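Local atomic coordinates of fat acid-binding protein (Eubacterium ventriosum, PDB entry 3NYI), a protein that probably serves as a lipid-binding protein of the DegV family, and here holds one molecule of stearic acid. Residues R163-V168 against L221-K226; G177-K182 against A277-P282; R211-L216 against Y283-G288. All blocks are in the same frame, centred on the assembly; numbering follows the deposited sequence.

Contact 1: residues R163-V168 against L221-K226. With STE (stearic acid), chain C.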
loop_
_atom_site.group_PDB
_atom_site.type_symbol
_atom_site.label_atom_id
_atom_site.label_comp_id
_atom_site.label_asym_id
_atom_site.label_seq_id
_atom_site.Cartn_x
_atom_site.Cartn_y
_atom_site.Cartn_z
ATOM N N ARG A 163 6.703 5.567 6.087
ATOM C CA ARG A 163 6.299 4.744 7.235
ATOM C C ARG A 163 4.797 4.515 7.217
ATOM O O ARG A 163 4.039 5.420 6.872
ATOM C CB ARG A 163 6.601 5.441 8.566
ATOM C CG ARG A 163 8.068 5.682 8.900
ATOM C CD ARG A 163 8.794 4.354 9.136
ATOM N NE ARG A 163 10.156 4.599 9.607
ATOM C CZ ARG A 163 11.184 4.852 8.817
ATOM N NH1 ARG A 163 11.015 4.882 7.497
ATOM N NH2 ARG A 163 12.384 5.074 9.345
ATOM N N ILE A 164 4.360 3.333 7.646
ATOM C CA ILE A 164 2.967 3.170 8.029
ATOM C C ILE A 164 2.927 2.898 9.514
ATOM O O ILE A 164 3.699 2.083 10.018
ATOM C CB ILE A 164 2.254 1.966 7.329
ATOM C CG1 ILE A 164 2.460 1.989 5.821
ATOM C CG2 ILE A 164 0.755 2.004 7.667
ATOM C CD1 ILE A 164 1.782 0.797 5.078
ATOM N N PHE A 165 2.013 3.563 10.208
ATOM C CA PHE A 165 1.771 3.312 11.618
ATOM C C PHE A 165 0.324 2.879 11.748
ATOM O O PHE A 165 -0.576 3.610 11.356
ATOM C CB PHE A 165 1.999 4.604 12.416
ATOM C CG PHE A 165 3.376 5.168 12.259
ATOM C CD1 PHE A 165 4.445 4.593 12.928
ATOM C CD2 PHE A 165 3.614 6.254 11.418
ATOM C CE1 PHE A 165 5.744 5.100 12.778
ATOM C CE2 PHE A 165 4.899 6.765 11.265
ATOM C CZ PHE A 165 5.967 6.180 11.949
ATOM N N PHE A 166 0.084 1.688 12.276
ATOM C CA PHE A 166 -1.283 1.171 12.239
ATOM C C PHE A 166 -1.568 0.119 13.274
ATOM O O PHE A 166 -0.656 -0.367 13.958
ATOM C CB PHE A 166 -1.643 0.655 10.838
ATOM C CG PHE A 166 -0.896 -0.589 10.406
ATOM C CD1 PHE A 166 -1.563 -1.813 10.313
ATOM C CD2 PHE A 166 0.449 -0.532 10.040
ATOM C CE1 PHE A 166 -0.907 -2.972 9.888
ATOM C CE2 PHE A 166 1.119 -1.691 9.609
ATOM C CZ PHE A 166 0.431 -2.913 9.522
ATOM N N THR A 167 -2.849 -0.222 13.390
ATOM C CA THR A 167 -3.252 -1.325 14.240
ATOM C C THR A 167 -4.282 -2.186 13.503
ATOM O O THR A 167 -4.776 -1.799 12.447
ATOM C CB THR A 167 -3.785 -0.820 15.599
ATOM O OG1 THR A 167 -3.890 -1.918 16.513
ATOM C CG2 THR A 167 -5.143 -0.126 15.441
ATOM N N VAL A 168 -4.563 -3.367 14.043
ATOM C CA VAL A 168 -5.513 -4.296 13.428
ATOM C C VAL A 168 -6.393 -4.914 14.515
ATOM O O VAL A 168 -6.160 -4.681 15.691
ATOM C CB VAL A 168 -4.782 -5.395 12.663
ATOM C CG1 VAL A 168 -4.004 -4.782 11.479
ATOM C CG2 VAL A 168 -3.836 -6.161 13.602
ATOM N N LEU A 221 -0.897 6.965 17.033
ATOM C CA LEU A 221 -0.613 8.393 16.869
ATOM C C LEU A 221 0.655 8.813 17.609
ATOM O O LEU A 221 1.436 9.625 17.111
ATOM C CB LEU A 221 -1.787 9.252 17.343
ATOM C CG LEU A 221 -3.029 9.294 16.448
ATOM C CD1 LEU A 221 -4.172 9.999 17.156
ATOM C CD2 LEU A 221 -2.714 9.979 15.130
ATOM N N GLN A 222 0.871 8.259 18.792
ATOM C CA GLN A 222 2.059 8.635 19.550
ATOM C C GLN A 222 3.332 8.123 18.880
ATOM O O GLN A 222 4.346 8.820 18.847
ATOM C CB GLN A 222 1.958 8.184 21.010
ATOM C CG GLN A 222 0.997 9.037 21.810
ATOM C CD GLN A 222 1.278 10.531 21.650
ATOM O OE1 GLN A 222 2.386 11.005 21.926
ATOM N NE2 GLN A 222 0.276 11.274 21.197
ATOM N N VAL A 223 3.280 6.916 18.322
ATOM C CA VAL A 223 4.430 6.399 17.597
ATOM C C VAL A 223 4.716 7.231 16.332
ATOM O O VAL A 223 5.876 7.503 15.989
ATOM C CB VAL A 223 4.232 4.913 17.202
ATOM C CG1 VAL A 223 5.345 4.483 16.292
ATOM C CG2 VAL A 223 4.206 4.042 18.447
ATOM N N ALA A 224 3.667 7.637 15.628
ATOM C CA ALA A 224 3.877 8.441 14.425
ATOM C C ALA A 224 4.453 9.803 14.825
ATOM O O ALA A 224 5.328 10.335 14.151
ATOM C CB ALA A 224 2.592 8.635 13.676
ATOM N N LYS A 225 3.939 10.355 15.916
ATOM C CA LYS A 225 4.327 11.704 16.342
ATOM C C LYS A 225 5.819 11.773 16.653
ATOM O O LYS A 225 6.503 12.720 16.255
ATOM C CB LYS A 225 3.509 12.160 17.535
ATOM C CG LYS A 225 3.899 13.582 18.015
ATOM C CD LYS A 225 3.027 14.057 19.173
ATOM C CE LYS A 225 3.607 15.334 19.818
ATOM N NZ LYS A 225 4.030 16.327 18.785
ATOM N N LYS A 226 6.313 10.750 17.343
ATOM C CA LYS A 226 7.731 10.620 17.638
ATOM C C LYS A 226 8.582 10.604 16.365
ATOM O O LYS A 226 9.598 11.280 16.273
ATOM C CB LYS A 226 7.972 9.354 18.466
ATOM C CG LYS A 226 9.435 9.050 18.738
ATOM C CD LYS A 226 9.595 7.736 19.508
ATOM C CE LYS A 226 11.055 7.479 19.867
ATOM N NZ LYS A 226 11.592 8.570 20.727
HETATM C C1 STE C . 0.116 -12.046 -2.791
HETATM O O1 STE C . 1.103 -12.116 -3.457
HETATM O O2 STE C . -0.526 -13.035 -2.590
HETATM C C2 STE C . -0.191 -10.745 -2.015
HETATM C C3 STE C . 0.267 -10.870 -0.539
HETATM C C4 STE C . -0.147 -9.605 0.253
HETATM C C5 STE C . 0.505 -9.585 1.654
HETATM C C6 STE C . 0.028 -8.342 2.439
HETATM C C7 STE C . 0.584 -8.346 3.886
HETATM C C8 STE C . 0.200 -7.003 4.560
HETATM C C9 STE C . 0.704 -6.947 6.021
HETATM C C10 STE C . 0.212 -5.624 6.668
HETATM C C11 STE C . 1.087 -4.478 6.156
HETATM C C12 STE C . 0.320 -3.252 5.605
HETATM C C13 STE C . -1.106 -3.076 6.153
HETATM C C14 STE C . -1.248 -1.578 6.538
HETATM C C15 STE C . -2.733 -1.188 6.722
HETATM C C16 STE C . -2.797 0.175 7.456
HETATM C C17 STE C . -2.721 1.324 6.429
HETATM C C18 STE C . -2.956 2.691 7.113
#
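The ring of F165 takes the backbone of A224 over one face: A224 CA stands 3.7 Å from the ring centroid and only 11° off the ring normal, a CH-pi contact made almost straight down onto the centre. The methyl of A224 settles over the CD2 side of the same ring, with CB 3.4 Å from CD2. V223 comes in obliquely on the other flank, its CG1 lying 3.5 Å from F165 CD1 and nearly as close to CE1. CG1 of V223 is held anti to the backbone N (chi1 172°), which swings this methyl toward the strand. Alanine suits its place because a small residue lets the helix backbone come down onto the aromatic ring, while the branched valine closes the flank. F166, next along the strand, faces the opposite way, and its ring carries the stearic acid chain: C14 of the lipid sits 3.5 Å above the ring plane, over its centre. I164 adds CG2, 3.8 Å from C17, so alternate strand residues serve the lipid tail and the helix. This two-sidedness is what a strand in a layered alpha/beta domain offers. Strand 163-167 runs antiparallel between strands 194-200 and 285-291, and helix 213-231 covers the face bearing F165, where V220 and L287 also touch the F165 side chain.

Contact 2: residues G177-K182 against A277-P282. With STE (stearic acid), chain C.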
loop_
_atom_site.group_PDB
_atom_site.type_symbol
_atom_site.label_atom_id
_atom_site.label_comp_id
_atom_site.label_asym_id
_atom_site.label_seq_id
_atom_site.Cartn_x
_atom_site.Cartn_y
_atom_site.Cartn_z
ATOM N N GLY A 177 -2.050 -15.780 6.966
ATOM C CA GLY A 177 -1.592 -15.409 5.633
ATOM C C GLY A 177 -0.079 -15.476 5.433
ATOM O O GLY A 177 0.409 -15.326 4.309
ATOM N N GLY A 178 0.669 -15.670 6.516
ATOM C CA GLY A 178 2.106 -15.902 6.425
ATOM C C GLY A 178 3.034 -14.686 6.457
ATOM O O GLY A 178 4.256 -14.839 6.387
ATOM N N ARG A 179 2.482 -13.482 6.560
ATOM C CA ARG A 179 3.334 -12.281 6.506
ATOM C C ARG A 179 3.541 -11.615 7.866
ATOM O O ARG A 179 4.064 -10.511 7.946
ATOM C CB ARG A 179 2.793 -11.252 5.502
ATOM C CG ARG A 179 3.149 -11.534 4.046
ATOM C CD ARG A 179 2.224 -12.620 3.417
ATOM N NE ARG A 179 2.558 -12.794 2.008
ATOM C CZ ARG A 179 2.156 -13.816 1.258
ATOM N NH1 ARG A 179 1.383 -14.761 1.784
ATOM N NH2 ARG A 179 2.525 -13.883 -0.016
ATOM N N ILE A 180 3.141 -12.291 8.933
ATOM C CA ILE A 180 3.176 -11.674 10.250
ATOM C C ILE A 180 4.606 -11.309 10.670
ATOM O O ILE A 180 4.842 -10.274 11.288
ATOM C CB ILE A 180 2.497 -12.570 11.307
ATOM C CG1 ILE A 180 2.315 -11.795 12.612
ATOM C CG2 ILE A 180 3.273 -13.892 11.502
ATOM C CD1 ILE A 180 1.455 -12.515 13.623
ATOM N N GLY A 181 5.561 -12.157 10.309
ATOM C CA GLY A 181 6.955 -11.929 10.635
ATOM C C GLY A 181 7.226 -11.485 12.066
ATOM O O GLY A 181 6.800 -12.122 13.042
ATOM N N LYS A 182 7.932 -10.370 12.191
ATOM C CA LYS A 182 8.382 -9.892 13.504
ATOM C C LYS A 182 7.270 -9.380 14.429
ATOM O O LYS A 182 7.507 -9.084 15.609
ATOM C CB LYS A 182 9.470 -8.827 13.331
ATOM C CG LYS A 182 10.804 -9.407 12.890
ATOM C CD LYS A 182 11.811 -8.315 12.573
ATOM C CE LYS A 182 13.160 -8.911 12.173
ATOM N NZ LYS A 182 13.079 -9.731 10.928
ATOM N N ALA A 277 -6.320 -6.225 3.343
ATOM C CA ALA A 277 -7.361 -6.663 4.265
ATOM C C ALA A 277 -7.412 -8.179 4.437
ATOM O O ALA A 277 -7.739 -8.669 5.516
ATOM C CB ALA A 277 -8.730 -6.113 3.844
ATOM N N VAL A 278 -7.106 -8.924 3.381
ATOM C CA VAL A 278 -7.090 -10.375 3.505
ATOM C C VAL A 278 -6.082 -10.765 4.586
ATOM O O VAL A 278 -6.277 -11.734 5.322
ATOM C CB VAL A 278 -6.776 -11.074 2.161
ATOM C CG1 VAL A 278 -6.344 -12.520 2.379
ATOM C CG2 VAL A 278 -8.004 -11.021 1.227
ATOM N N HIS A 279 -5.027 -9.968 4.709
ATOM C CA HIS A 279 -3.948 -10.282 5.627
ATOM C C HIS A 279 -4.044 -9.580 6.985
ATOM O O HIS A 279 -3.497 -10.082 7.967
ATOM C CB HIS A 279 -2.584 -10.027 4.943
ATOM C CG HIS A 279 -2.331 -10.965 3.803
ATOM N ND1 HIS A 279 -1.704 -12.183 3.976
ATOM C CD2 HIS A 279 -2.692 -10.912 2.504
ATOM C CE1 HIS A 279 -1.650 -12.817 2.819
ATOM N NE2 HIS A 279 -2.254 -12.063 1.902
ATOM N N THR A 280 -4.744 -8.446 7.051
ATOM C CA THR A 280 -4.904 -7.748 8.332
ATOM C C THR A 280 -6.184 -8.115 9.057
ATOM O O THR A 280 -6.278 -7.933 10.270
ATOM C CB THR A 280 -4.942 -6.209 8.171
ATOM O OG1 THR A 280 -6.050 -5.831 7.334
ATOM C CG2 THR A 280 -3.642 -5.696 7.571
ATOM N N GLY A 281 -7.167 -8.622 8.310
ATOM C CA GLY A 281 -8.524 -8.695 8.802
ATOM C C GLY A 281 -9.250 -7.432 8.391
ATOM O O GLY A 281 -8.640 -6.517 7.845
ATOM N N PRO A 282 -10.559 -7.360 8.668
ATOM C CA PRO A 282 -11.350 -6.226 8.189
ATOM C C PRO A 282 -11.211 -4.960 9.039
ATOM O O PRO A 282 -11.861 -3.969 8.703
ATOM C CB PRO A 282 -12.807 -6.734 8.294
ATOM C CG PRO A 282 -12.752 -8.018 9.090
ATOM C CD PRO A 282 -11.342 -8.254 9.539
HETATM C C1 STE C . 0.116 -12.046 -2.791
HETATM O O1 STE C . 1.103 -12.116 -3.457
HETATM O O2 STE C . -0.526 -13.035 -2.590
HETATM C C2 STE C . -0.191 -10.745 -2.015
HETATM C C3 STE C . 0.267 -10.870 -0.539
HETATM C C4 STE C . -0.147 -9.605 0.253
HETATM C C5 STE C . 0.505 -9.585 1.654
HETATM C C6 STE C . 0.028 -8.342 2.439
HETATM C C7 STE C . 0.584 -8.346 3.886
HETATM C C8 STE C . 0.200 -7.003 4.560
HETATM C C9 STE C . 0.704 -6.947 6.021
HETATM C C10 STE C . 0.212 -5.624 6.668
HETATM C C11 STE C . 1.087 -4.478 6.156
HETATM C C12 STE C . 0.320 -3.252 5.605
HETATM C C13 STE C . -1.106 -3.076 6.153
HETATM C C14 STE C . -1.248 -1.578 6.538
HETATM C C15 STE C . -2.733 -1.188 6.722
HETATM C C16 STE C . -2.797 0.175 7.456
HETATM C C17 STE C . -2.721 1.324 6.429
HETATM C C18 STE C . -2.956 2.691 7.113
HETATM O O HOH W 1 -0.140 -12.453 6.421
#
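R179 and H279 meet obliquely beside the stearic acid chain, their guanidinium and imidazole planes 65° apart. Along R179, CB lies near lipid C7 and CG near both C5 and C7; the bend at chi2 (80°) then keeps the chain running beside the lipid. CD touches both lipid C5 and H279 CE1, and NE, which also donates to F96 O, remains against C5 and C3. The guanidinium lays one face over C3, which stands 3.5 Å above its plane. At the tip, NH1 approaches H279 CE1 at 3.7 Å and donates to G177 O over 2.8 Å, a bond in the guanidinium plane that holds the group's rotation. NH2 passes 4.1 Å from the carboxylate oxygen O2 of stearic acid. The H279 ring has lipid C5 over one face, 3.5 Å above its plane, and G177 O at its edge. The absence of a side chain at G177 matters here, since a CB would collide with H279 ND1. A water bridges the segments, accepting from R179 N and lying 2.9 Å from H279 ND1, while H279 NE2 is hydrogen-bonded to T65 OG1. Since T65 OG1 also bonds the stearic acid, H279 acts as a second-shell partner of the lipid head. Arginine and histidine thus combine flat surfaces for the alkyl chain with fixed polar edges, and the arginine's positive charge would probably favour a carboxylate headgroup nearby.

Contact 3: residues R211-L216 against Y283-G288. With STE (stearic acid), chain C.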
loop_
_atom_site.group_PDB
_atom_site.type_symbol
_atom_site.label_atom_id
_atom_site.label_comp_id
_atom_site.label_asym_id
_atom_site.label_seq_id
_atom_site.Cartn_x
_atom_site.Cartn_y
_atom_site.Cartn_z
ATOM N N ARG A 211 -4.990 -3.367 24.119
ATOM C CA ARG A 211 -6.193 -4.205 24.132
ATOM C C ARG A 211 -7.431 -3.451 23.667
ATOM O O ARG A 211 -8.302 -4.011 23.006
ATOM C CB ARG A 211 -6.441 -4.754 25.541
ATOM C CG ARG A 211 -5.368 -5.706 26.033
ATOM C CD ARG A 211 -5.614 -6.110 27.474
ATOM N NE ARG A 211 -4.541 -6.962 27.982
ATOM C CZ ARG A 211 -4.443 -8.262 27.736
ATOM N NH1 ARG A 211 -5.359 -8.871 26.988
ATOM N NH2 ARG A 211 -3.429 -8.955 28.242
ATOM N N ASN A 212 -7.507 -2.177 24.030
ATOM C CA ASN A 212 -8.663 -1.357 23.705
ATOM C C ASN A 212 -8.458 -0.635 22.373
ATOM O O ASN A 212 -7.421 -0.021 22.152
ATOM C CB ASN A 212 -8.901 -0.352 24.837
ATOM C CG ASN A 212 -10.001 0.632 24.524
ATOM O OD1 ASN A 212 -9.741 1.737 24.052
ATOM N ND2 ASN A 212 -11.245 0.240 24.797
ATOM N N ARG A 213 -9.448 -0.717 21.490
ATOM C CA ARG A 213 -9.365 -0.083 20.176
ATOM C C ARG A 213 -8.953 1.390 20.252
ATOM O O ARG A 213 -8.036 1.824 19.550
ATOM C CB ARG A 213 -10.702 -0.212 19.446
ATOM C CG ARG A 213 -10.730 0.430 18.067
ATOM C CD ARG A 213 -9.854 -0.325 17.070
ATOM N NE ARG A 213 -10.226 -0.025 15.687
ATOM C CZ ARG A 213 -9.757 -0.675 14.625
ATOM N NH1 ARG A 213 -8.884 -1.658 14.787
ATOM N NH2 ARG A 213 -10.154 -0.339 13.401
ATOM N N ASN A 214 -9.634 2.161 21.095
ATOM C CA ASN A 214 -9.339 3.586 21.194
ATOM C C ASN A 214 -7.938 3.869 21.722
ATOM O O ASN A 214 -7.262 4.781 21.245
ATOM C CB ASN A 214 -10.398 4.317 22.029
ATOM C CG ASN A 214 -11.662 4.599 21.239
ATOM O OD1 ASN A 214 -11.723 4.343 20.035
ATOM N ND2 ASN A 214 -12.678 5.124 21.910
ATOM N N LYS A 215 -7.504 3.092 22.708
ATOM C CA LYS A 215 -6.152 3.245 23.241
ATOM C C LYS A 215 -5.099 2.846 22.201
ATOM O O LYS A 215 -4.040 3.463 22.097
ATOM C CB LYS A 215 -5.980 2.424 24.518
ATOM C CG LYS A 215 -6.692 3.013 25.738
ATOM C CD LYS A 215 -6.652 2.051 26.917
ATOM C CE LYS A 215 -6.480 2.790 28.241
ATOM N NZ LYS A 215 -5.051 2.835 28.669
ATOM N N LEU A 216 -5.389 1.807 21.430
ATOM C CA LEU A 216 -4.463 1.391 20.383
ATOM C C LEU A 216 -4.312 2.480 19.332
ATOM O O LEU A 216 -3.209 2.733 18.866
ATOM C CB LEU A 216 -4.919 0.080 19.727
ATOM C CG LEU A 216 -4.624 -1.187 20.531
ATOM C CD1 LEU A 216 -5.638 -2.293 20.204
ATOM C CD2 LEU A 216 -3.195 -1.665 20.285
ATOM N N TYR A 283 -10.393 -4.962 10.091
ATOM C CA TYR A 283 -10.326 -3.767 10.953
ATOM C C TYR A 283 -8.976 -3.040 11.055
ATOM O O TYR A 283 -8.620 -2.568 12.131
ATOM C CB TYR A 283 -10.839 -4.104 12.353
ATOM C CG TYR A 283 -12.177 -4.800 12.303
ATOM C CD1 TYR A 283 -13.299 -4.143 11.817
ATOM C CD2 TYR A 283 -12.312 -6.120 12.711
ATOM C CE1 TYR A 283 -14.525 -4.781 11.749
ATOM C CE2 TYR A 283 -13.534 -6.765 12.652
ATOM C CZ TYR A 283 -14.635 -6.091 12.173
ATOM O OH TYR A 283 -15.850 -6.731 12.113
ATOM N N PRO A 284 -8.241 -2.905 9.937
ATOM C CA PRO A 284 -6.997 -2.132 10.046
ATOM C C PRO A 284 -7.291 -0.635 10.065
ATOM O O PRO A 284 -8.272 -0.207 9.462
ATOM C CB PRO A 284 -6.258 -2.472 8.750
ATOM C CG PRO A 284 -7.349 -2.898 7.768
ATOM C CD PRO A 284 -8.622 -3.155 8.538
ATOM N N ILE A 285 -6.456 0.148 10.741
ATOM C CA ILE A 285 -6.607 1.599 10.702
ATOM C C ILE A 285 -5.270 2.234 11.050
ATOM O O ILE A 285 -4.543 1.739 11.902
ATOM C CB ILE A 285 -7.709 2.087 11.659
ATOM C CG1 ILE A 285 -7.921 3.598 11.505
ATOM C CG2 ILE A 285 -7.399 1.697 13.105
ATOM C CD1 ILE A 285 -9.273 4.082 12.011
ATOM N N GLY A 286 -4.915 3.301 10.355
ATOM C CA GLY A 286 -3.596 3.865 10.565
ATOM C C GLY A 286 -3.303 5.006 9.635
ATOM O O GLY A 286 -4.199 5.534 8.978
ATOM N N LEU A 287 -2.038 5.401 9.600
ATOM C CA LEU A 287 -1.621 6.514 8.769
ATOM C C LEU A 287 -0.284 6.190 8.138
ATOM O O LEU A 287 0.485 5.383 8.665
ATOM C CB LEU A 287 -1.533 7.818 9.588
ATOM C CG LEU A 287 -0.439 7.906 10.652
ATOM C CD1 LEU A 287 0.002 9.346 10.845
ATOM C CD2 LEU A 287 -0.933 7.324 11.969
ATOM N N GLY A 288 -0.039 6.791 6.977
ATOM C CA GLY A 288 1.227 6.675 6.283
ATOM C C GLY A 288 1.839 8.049 6.099
ATOM O O GLY A 288 1.130 9.065 6.022
HETATM C C1 STE C . 0.116 -12.046 -2.791
HETATM O O1 STE C . 1.103 -12.116 -3.457
HETATM O O2 STE C . -0.526 -13.035 -2.590
HETATM C C2 STE C . -0.191 -10.745 -2.015
HETATM C C3 STE C . 0.267 -10.870 -0.539
HETATM C C4 STE C . -0.147 -9.605 0.253
HETATM C C5 STE C . 0.505 -9.585 1.654
HETATM C C6 STE C . 0.028 -8.342 2.439
HETATM C C7 STE C . 0.584 -8.346 3.886
HETATM C C8 STE C . 0.200 -7.003 4.560
HETATM C C9 STE C . 0.704 -6.947 6.021
HETATM C C10 STE C . 0.212 -5.624 6.668
HETATM C C11 STE C . 1.087 -4.478 6.156
HETATM C C12 STE C . 0.320 -3.252 5.605
HETATM C C13 STE C . -1.106 -3.076 6.153
HETATM C C14 STE C . -1.248 -1.578 6.538
HETATM C C15 STE C . -2.733 -1.188 6.722
HETATM C C16 STE C . -2.797 0.175 7.456
HETATM C C17 STE C . -2.721 1.324 6.429
HETATM C C18 STE C . -2.956 2.691 7.113
HETATM O O HOH W 2 -10.684 -0.405 10.368
#
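The first turn of helix 213-231 is joined here to the turn that leads into strand 285-291, through one arginine. R213 reaches across and grips the carbonyl oxygen of Y283 end-on with two nitrogens: NH1 donates to Y283 O at 2.8 Å and NH2 to the same atom at 3.0 Å. The oxygen lies within 5° of the guanidinium plane for both bonds, but the NH1 donor is in the carbonyl plane, whereas NH2 stands well above it. With CG anti to the backbone N (chi1 179°) and a bend at chi2, the chain brings its tip to Y283, just ahead of the strand; NE salt-bridges to E248 OE2. I285 puts its CG2 methyl over one guanidinium face, 3.4 Å above the plane, so the charged group is backed by hydrocarbon. A water accepts a weak bond from R213 NH2 and donates to P284 O at 2.6 Å. The helix start itself is N-capped by N212, whose OD1 accepts from K215 N on a lone pair at 2.9 Å, a role well suited to asparagine's short side chain. A methionine in place of R213 would probably leave Y283 O without either of these donors and E248 without its salt-bridge mate. E248 lies in the first turn of helix 246-260, which flanks I285 together with T167 of strand 163-167, while on the sheet's other face stearic acid C18 comes close to G286.

Contacts 1 and 3 are centred about 9 Å apart and share helix 213-231, lying against one sheet whose strands 163-167 and 285-291 are neighbours; F165 N to L287 O and T167 N to I285 O probably hydrogen-bond them together. Contact 2 is centred about 17 Å from contact 1 and 15 Å from contact 3, touching contact 1 where V168 packs on T280. Along the chain the first segments run 163-168, 177-182, 211-216, and the partners 221-226, 277-282, 283-288 follow, so every pair of contacts crosses. Helix 274-280 precedes strand 285-291 by a short loop, and all three contacts touch one stearic acid: contact 2 its head-side and middle parts, contacts 1 and 3 its tail.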